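Local coordinates for uncharacterized protein (Clostridium sporogenes, PDB 4Q0Y) that is of unknown function but adopts a hot-dog, thioesterase-like fold and forms a two-chain assembly, at residues K40-M43 against N44-T48; K77-D81 against N82-D86. All coordinates share one frame; numbering follows the deposited sequence.

Contact 1: residues K40-M43 against N44-T48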
ATOM      1  N   LYS B  40       3.359  -4.788   3.458  1.00 14.01           N
ATOM      2  CA  LYS B  40       1.905  -4.851   3.734  1.00 14.02           C
ATOM      3  C   LYS B  40       1.103  -4.733   2.444  1.00 13.52           C
ATOM      4  O   LYS B  40       0.161  -5.494   2.220  1.00 15.28           O
ATOM      5  CB  LYS B  40       1.465  -3.751   4.709  1.00 15.39           C
ATOM      6  CG  LYS B  40      -0.015  -3.826   5.089  1.00 19.29           C
ATOM      7  CD  LYS B  40      -0.447  -2.634   5.947  1.00 23.11           C
ATOM      8  CE  LYS B  40      -1.365  -1.682   5.221  1.00 28.26           C
ATOM      9  NZ  LYS B  40      -1.902  -0.628   6.123  1.00 28.79           N
ATOM     10  N   VAL B  41       1.448  -3.736   1.634  1.00 15.26           N
ATOM     11  CA  VAL B  41       0.729  -3.449   0.403  1.00 17.60           C
ATOM     12  C   VAL B  41       0.760  -4.674  -0.530  1.00 16.81           C
ATOM     13  O   VAL B  41      -0.278  -5.073  -1.059  1.00 18.32           O
ATOM     14  CB  VAL B  41       1.269  -2.182  -0.285  1.00 18.95           C
ATOM     15  CG1 VAL B  41       0.754  -2.041  -1.710  1.00 20.92           C
ATOM     16  CG2 VAL B  41       0.879  -0.950   0.546  1.00 21.94           C
ATOM     17  N   ILE B  42       1.938  -5.289  -0.677  1.00 17.09           N
ATOM     18  CA  ILE B  42       2.065  -6.533  -1.466  1.00 17.52           C
ATOM     19  C   ILE B  42       1.170  -7.640  -0.901  1.00 16.85           C
ATOM     20  O   ILE B  42       0.386  -8.238  -1.657  1.00 17.03           O
ATOM     21  CB  ILE B  42       3.531  -7.017  -1.544  1.00 17.80           C
ATOM     22  CG1 ILE B  42       4.313  -6.045  -2.424  1.00 21.61           C
ATOM     23  CG2 ILE B  42       3.608  -8.469  -2.058  1.00 16.55           C
ATOM     24  CD1 ILE B  42       5.811  -6.213  -2.345  1.00 22.47           C
HETATM   25  N   MSE B  43       1.250  -7.872   0.413  1.00 17.25           N
HETATM   26  CA  MSE B  43       0.486  -8.946   1.067  1.00 17.68           C
HETATM   27  C   MSE B  43      -1.014  -8.749   0.927  1.00 18.90           C
HETATM   28  O   MSE B  43      -1.746  -9.729   0.738  1.00 21.03           O
HETATM   29  CB  MSE B  43       0.870  -9.151   2.529  1.00 17.33           C
HETATM   30  CG  MSE B  43       2.312  -9.643   2.713  1.00 16.91           C
HETATM   31 SE   MSE B  43       2.647 -11.395   1.866  0.75 18.08          SE
HETATM   32  CE  MSE B  43       1.352 -12.409   2.950  1.00 23.60           C
ATOM     33  N   ASN B  44      -1.486  -7.502   0.997  1.00 15.36           N
ATOM     34  CA  ASN B  44      -2.918  -7.203   0.789  1.00 15.97           C
ATOM     35  C   ASN B  44      -3.380  -7.196  -0.681  1.00 18.37           C
ATOM     36  O   ASN B  44      -4.579  -7.073  -0.935  1.00 20.54           O
ATOM     37  CB  ASN B  44      -3.303  -5.863   1.420  1.00 17.95           C
ATOM     38  CG  ASN B  44      -3.480  -5.947   2.922  1.00 20.28           C
ATOM     39  OD1 ASN B  44      -3.789  -7.010   3.471  1.00 23.45           O
ATOM     40  ND2 ASN B  44      -3.390  -4.818   3.574  1.00 18.11           N
ATOM     41  N   SER B  45      -2.446  -7.286  -1.624  1.00 17.37           N
ATOM     42  CA  SER B  45      -2.772  -7.225  -3.035  1.00 18.73           C
ATOM     43  C   SER B  45      -2.480  -8.527  -3.795  1.00 17.08           C
ATOM     44  O   SER B  45      -2.622  -8.547  -5.031  1.00 18.90           O
ATOM     45  CB  SER B  45      -2.070  -6.014  -3.642  1.00 20.18           C
ATOM     46  OG  SER B  45      -0.705  -6.228  -3.737  1.00 24.18           O
ATOM     47  N   LEU B  46      -2.233  -9.628  -3.077  1.00 17.02           N
ATOM     48  CA  LEU B  46      -1.898 -10.910  -3.723  1.00 19.43           C
ATOM     49  C   LEU B  46      -2.962 -11.413  -4.689  1.00 20.31           C
ATOM     50  O   LEU B  46      -2.614 -11.941  -5.734  1.00 19.47           O
ATOM     51  CB  LEU B  46      -1.617 -12.013  -2.693  1.00 22.22           C
ATOM     52  CG  LEU B  46      -0.468 -11.770  -1.724  1.00 20.00           C
ATOM     53  CD1 LEU B  46      -0.461 -12.863  -0.657  1.00 24.00           C
ATOM     54  CD2 LEU B  46       0.847 -11.692  -2.460  1.00 18.87           C
ATOM     55  N   ASP B  47      -4.240 -11.227  -4.353  1.00 21.83           N
ATOM     56  CA  ASP B  47      -5.364 -11.714  -5.188  1.00 25.14           C
ATOM     57  C   ASP B  47      -6.043 -10.639  -6.031  1.00 26.86           C
ATOM     58  O   ASP B  47      -6.995 -10.951  -6.776  1.00 28.17           O
ATOM     59  CB  ASP B  47      -6.426 -12.374  -4.291  1.00 28.40           C
ATOM     60  CG  ASP B  47      -5.915 -13.630  -3.603  1.00 34.03           C
ATOM     61  OD1 ASP B  47      -5.245 -14.447  -4.267  1.00 31.51           O
ATOM     62  OD2 ASP B  47      -6.206 -13.810  -2.404  1.00 39.51           O
ATOM     63  N   THR B  48      -5.579  -9.391  -5.947  1.00 24.77           N
ATOM     64  CA  THR B  48      -6.238  -8.250  -6.612  1.00 27.87           C
ATOM     65  C   THR B  48      -5.322  -7.372  -7.466  1.00 32.15           C
ATOM     66  O   THR B  48      -5.748  -6.299  -7.895  1.00 45.45           O
ATOM     67  CB  THR B  48      -6.919  -7.357  -5.556  1.00 27.82           C
ATOM     68  OG1 THR B  48      -5.939  -6.906  -4.616  1.00 26.79           O
ATOM     69  CG2 THR B  48      -8.008  -8.124  -4.827  1.00 29.10           C
TER
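Lys40, Val41, Ile42 and Met43 meet Asn44, Ser45 and Leu46 in a local contact at the C-terminal end of helix 33-44, where the chain leaves the last turn for the loop leading to strand 52-55. Asn44 N gives its hydrogen to Lys40 O, four residues back, at 2.9 Å, and Ser45 N bonds to Ile42 O at 3.0 Å. The Ser45 hydroxyl folds back onto the same helix end. With chi1 at 72°, OG sits between its own backbone N and carbonyl carbon and comes within 2.9 Å of Val41 O and 3.1 Å of Ile42 O; which of the two carbonyls takes its proton is not settled. The Lys40 chain crosses the Asn44 amide at a slant, its CG 3.8 Å from Asn44 ND2. On the buried side, Met43, a selenomethionine, and Leu46 lie alongside each other and point the same way; the bends at chi2 (-61°) and chi3 (-62°) of Met43 bring its CE to 4.1 Å from Leu46 CD1. The other Leu46 branch, CD2, reaches Ile42 CG2 at 4.3 Å. Further out, Asn44 ND2 bonds to Ile5 O, and Lys40 NZ bonds both to Ser6 O and to Glu4 of the second subunit, tying this end of the helix to strand 4-15 and to the dimer partner. Ile42 packs against helix 117-126 and Leu115, while Leu46 rests on Ile52 of strand 52-55 and Tyr113 of strand 112-115.

Contact 2: residues K77-D81 against N82-D86. With CD (cadmium ion), chain M.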
ATOM      1  N   LYS B  77      -1.041  -7.118  12.442  1.00 13.74           N
ATOM      2  CA  LYS B  77      -2.411  -6.947  12.963  1.00 15.12           C
ATOM      3  C   LYS B  77      -3.337  -6.993  11.783  1.00 16.19           C
ATOM      4  O   LYS B  77      -2.986  -6.458  10.719  1.00 16.26           O
ATOM      5  CB  LYS B  77      -2.596  -5.624  13.697  1.00 18.22           C
ATOM      6  CG  LYS B  77      -1.727  -5.565  14.916  1.00 19.00           C
ATOM      7  CD  LYS B  77      -1.840  -4.292  15.721  1.00 22.45           C
ATOM      8  CE  LYS B  77      -0.887  -4.443  16.915  1.00 22.62           C
ATOM      9  NZ  LYS B  77      -1.524  -5.136  18.077  1.00 24.34           N
ATOM     10  N   TYR B  78      -4.513  -7.599  11.981  1.00 14.96           N
ATOM     11  CA  TYR B  78      -5.564  -7.609  10.982  1.00 15.36           C
ATOM     12  C   TYR B  78      -6.933  -7.338  11.554  1.00 16.28           C
ATOM     13  O   TYR B  78      -7.164  -7.505  12.751  1.00 15.49           O
ATOM     14  CB  TYR B  78      -5.504  -8.930  10.208  1.00 14.32           C
ATOM     15  CG  TYR B  78      -5.839 -10.166  11.008  1.00 14.33           C
ATOM     16  CD1 TYR B  78      -4.855 -10.821  11.776  1.00 14.70           C
ATOM     17  CD2 TYR B  78      -7.123 -10.701  10.981  1.00 15.90           C
ATOM     18  CE1 TYR B  78      -5.157 -11.976  12.495  1.00 14.46           C
ATOM     19  CE2 TYR B  78      -7.450 -11.858  11.710  1.00 16.63           C
ATOM     20  CZ  TYR B  78      -6.452 -12.492  12.466  1.00 17.34           C
ATOM     21  OH  TYR B  78      -6.746 -13.629  13.203  1.00 17.99           O
ATOM     22  N   VAL B  79      -7.846  -6.905  10.679  1.00 16.79           N
ATOM     23  CA  VAL B  79      -9.192  -6.552  11.053  1.00 18.18           C
ATOM     24  C   VAL B  79     -10.128  -7.647  10.545  1.00 19.66           C
ATOM     25  O   VAL B  79     -10.023  -8.056   9.385  1.00 18.49           O
ATOM     26  CB  VAL B  79      -9.616  -5.183  10.481  1.00 19.88           C
ATOM     27  CG1 VAL B  79     -11.092  -4.922  10.688  1.00 20.88           C
ATOM     28  CG2 VAL B  79      -8.789  -4.074  11.118  1.00 19.46           C
ATOM     29  N   GLU B  80     -11.021  -8.077  11.419  1.00 19.84           N
ATOM     30  CA  GLU B  80     -12.099  -9.011  11.098  1.00 23.11           C
ATOM     31  C   GLU B  80     -13.277  -8.730  12.024  1.00 24.10           C
ATOM     32  O   GLU B  80     -13.102  -8.566  13.242  1.00 23.49           O
ATOM     33  CB  GLU B  80     -11.576 -10.447  11.229  1.00 25.26           C
ATOM     34  CG  GLU B  80     -12.607 -11.524  10.947  1.00 28.99           C
ATOM     35  CD  GLU B  80     -12.082 -12.927  11.195  1.00 32.47           C
ATOM     36  OE1 GLU B  80     -10.864 -13.168  11.095  1.00 31.01           O
ATOM     37  OE2 GLU B  80     -12.902 -13.810  11.518  1.00 42.86           O
ATOM     38  N   ASP B  81     -14.472  -8.618  11.448  1.00 24.46           N
ATOM     39  CA  ASP B  81     -15.678  -8.316  12.187  1.00 26.79           C
ATOM     40  C   ASP B  81     -15.543  -7.042  13.061  1.00 24.75           C
ATOM     41  O   ASP B  81     -15.985  -7.022  14.204  1.00 24.57           O
ATOM     42  CB  ASP B  81     -16.162  -9.531  13.007  1.00 32.85           C
ATOM     43  CG  ASP B  81     -16.506 -10.738  12.135  1.00 41.50           C
ATOM     44  OD1 ASP B  81     -17.353 -10.588  11.232  1.00 52.28           O
ATOM     45  OD2 ASP B  81     -15.933 -11.832  12.354  1.00 45.90           O
ATOM     46  N   ASN B  82     -14.909  -5.999  12.509  1.00 22.97           N
ATOM     47  CA  ASN B  82     -14.697  -4.710  13.215  1.00 22.76           C
ATOM     48  C   ASN B  82     -13.844  -4.785  14.498  1.00 21.08           C
ATOM     49  O   ASN B  82     -13.935  -3.897  15.352  1.00 21.76           O
ATOM     50  CB  ASN B  82     -16.004  -3.993  13.429  1.00 25.23           C
ATOM     51  CG  ASN B  82     -16.684  -3.637  12.120  1.00 27.85           C
ATOM     52  OD1 ASN B  82     -16.128  -2.868  11.340  1.00 27.67           O
ATOM     53  ND2 ASN B  82     -17.868  -4.176  11.874  1.00 28.69           N
ATOM     54  N   ASN B  83     -13.073  -5.856  14.611  1.00 20.22           N
ATOM     55  CA  ASN B  83     -12.115  -6.102  15.692  1.00 21.03           C
ATOM     56  C   ASN B  83     -10.696  -6.250  15.172  1.00 18.81           C
ATOM     57  O   ASN B  83     -10.459  -6.729  14.053  1.00 17.45           O
ATOM     58  CB  ASN B  83     -12.496  -7.377  16.452  1.00 22.63           C
ATOM     59  CG  ASN B  83     -13.880  -7.321  17.062  1.00 25.29           C
ATOM     60  OD1 ASN B  83     -14.339  -6.279  17.535  1.00 25.43           O
ATOM     61  ND2 ASN B  83     -14.535  -8.468  17.128  1.00 27.69           N
ATOM     62  N   VAL B  84      -9.713  -5.916  16.011  1.00 17.83           N
ATOM     63  CA  VAL B  84      -8.311  -6.027  15.643  1.00 16.37           C
ATOM     64  C   VAL B  84      -7.731  -7.297  16.292  1.00 15.74           C
ATOM     65  O   VAL B  84      -7.991  -7.551  17.481  1.00 17.46           O
ATOM     66  CB  VAL B  84      -7.521  -4.746  16.032  1.00 16.78           C
ATOM     67  CG1 VAL B  84      -6.059  -4.842  15.575  1.00 16.66           C
ATOM     68  CG2 VAL B  84      -8.191  -3.495  15.438  1.00 17.41           C
ATOM     69  N   TYR B  85      -7.010  -8.087  15.510  1.00 15.21           N
ATOM     70  CA  TYR B  85      -6.299  -9.279  15.975  1.00 15.10           C
ATOM     71  C   TYR B  85      -4.821  -9.271  15.625  1.00 14.18           C
ATOM     72  O   TYR B  85      -4.426  -8.759  14.568  1.00 14.08           O
ATOM     73  CB  TYR B  85      -6.909 -10.515  15.321  1.00 16.14           C
ATOM     74  CG  TYR B  85      -8.358 -10.704  15.654  1.00 17.46           C
ATOM     75  CD1 TYR B  85      -8.746 -11.254  16.887  1.00 18.73           C
ATOM     76  CD2 TYR B  85      -9.357 -10.333  14.760  1.00 19.15           C
ATOM     77  CE1 TYR B  85     -10.079 -11.409  17.221  1.00 21.18           C
ATOM     78  CE2 TYR B  85     -10.711 -10.501  15.076  1.00 21.13           C
ATOM     79  CZ  TYR B  85     -11.075 -11.038  16.303  1.00 22.92           C
ATOM     80  OH  TYR B  85     -12.397 -11.200  16.615  1.00 25.52           O
ATOM     81  N   ASP B  86      -4.018  -9.911  16.462  1.00 14.15           N
ATOM     82  CA  ASP B  86      -2.622 -10.154  16.191  1.00 14.99           C
ATOM     83  C   ASP B  86      -2.486 -11.475  15.469  1.00 16.44           C
ATOM     84  O   ASP B  86      -3.187 -12.431  15.789  1.00 16.97           O
ATOM     85  CB  ASP B  86      -1.814 -10.210  17.484  1.00 17.46           C
ATOM     86  CG  ASP B  86      -1.867  -8.909  18.258  1.00 21.09           C
ATOM     87  OD1 ASP B  86      -1.562  -7.847  17.689  1.00 24.99           O
ATOM     88  OD2 ASP B  86      -2.230  -8.925  19.452  1.00 26.89           O
TER
HETATM   89 CD    CD M 204     -10.777 -15.421  11.303  0.80 22.68          CD
HETATM   90  O   HOH W   1      -5.204 -14.295  15.489  1.00 20.73           O
HETATM   91  O   HOH W   2      -9.333 -16.799  10.628  1.00 45.87           O
HETATM   92  O   HOH W   3     -12.889 -16.797  11.087  1.00 25.43           O
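The Tyr78 ring takes Tyr85 CB over one face, a CH-pi contact with CB 3.8 Å from the ring centroid and displaced toward the rim. The two tyrosine rings cross obliquely, their planes 34° apart. Tyr85 also reaches back toward the turn, where its CE2 lies 3.6 Å from Glu80 O, which meets the ring at its edge. Next to the tyrosines, the extended Glu80 side chain carries a cadmium ion, held by OE1 at 2.3 Å and more loosely by OE2 at 2.7 Å, with two waters as further ligands. Beneath these side chains runs an antiparallel beta hairpin, strands 68-80 and 83-95, closed by a type I' turn from Glu80 to Asn83. Tyr78 and Tyr85 form a hydrogen-bonded pair with both bonds at 2.8 Å, Tyr78 N to Tyr85 O and Tyr85 N to Tyr78 O; Glu80 and Asn83 form the next such pair. A water joins Tyr78 OH to Asp86 O. On the other face of the hairpin, with Val79 and Val84, Lys77 runs beside Asp86 and bends at chi4 (-86°), bringing NZ to 2.7 Å from Asp86 OD1 in a salt bridge on the syn lone pair. The same NZ bonds to Asn82 of the second subunit, and Val79 and Val84 pack on Val79 of that subunit.

The centres of contacts 1 and 2 lie about 17 Å apart and their nearest atoms about 7 Å, so the two do not touch. Strand 4-15 lies between them in the fold: it receives the polar ends of the helix terminus in contact 1 through Ile5 and Ser6, and it pairs along strand 68-80 with the backbone of Lys77 and Val79 in contact 2. Both reach the second subunit: Lys40 bonds to its Glu4, Lys77 to its Asn82, with Val79 and Val84 packing there too. One cadmium ion lies about 4 Å from the side chain of Lys40; a different one is bound by Glu80.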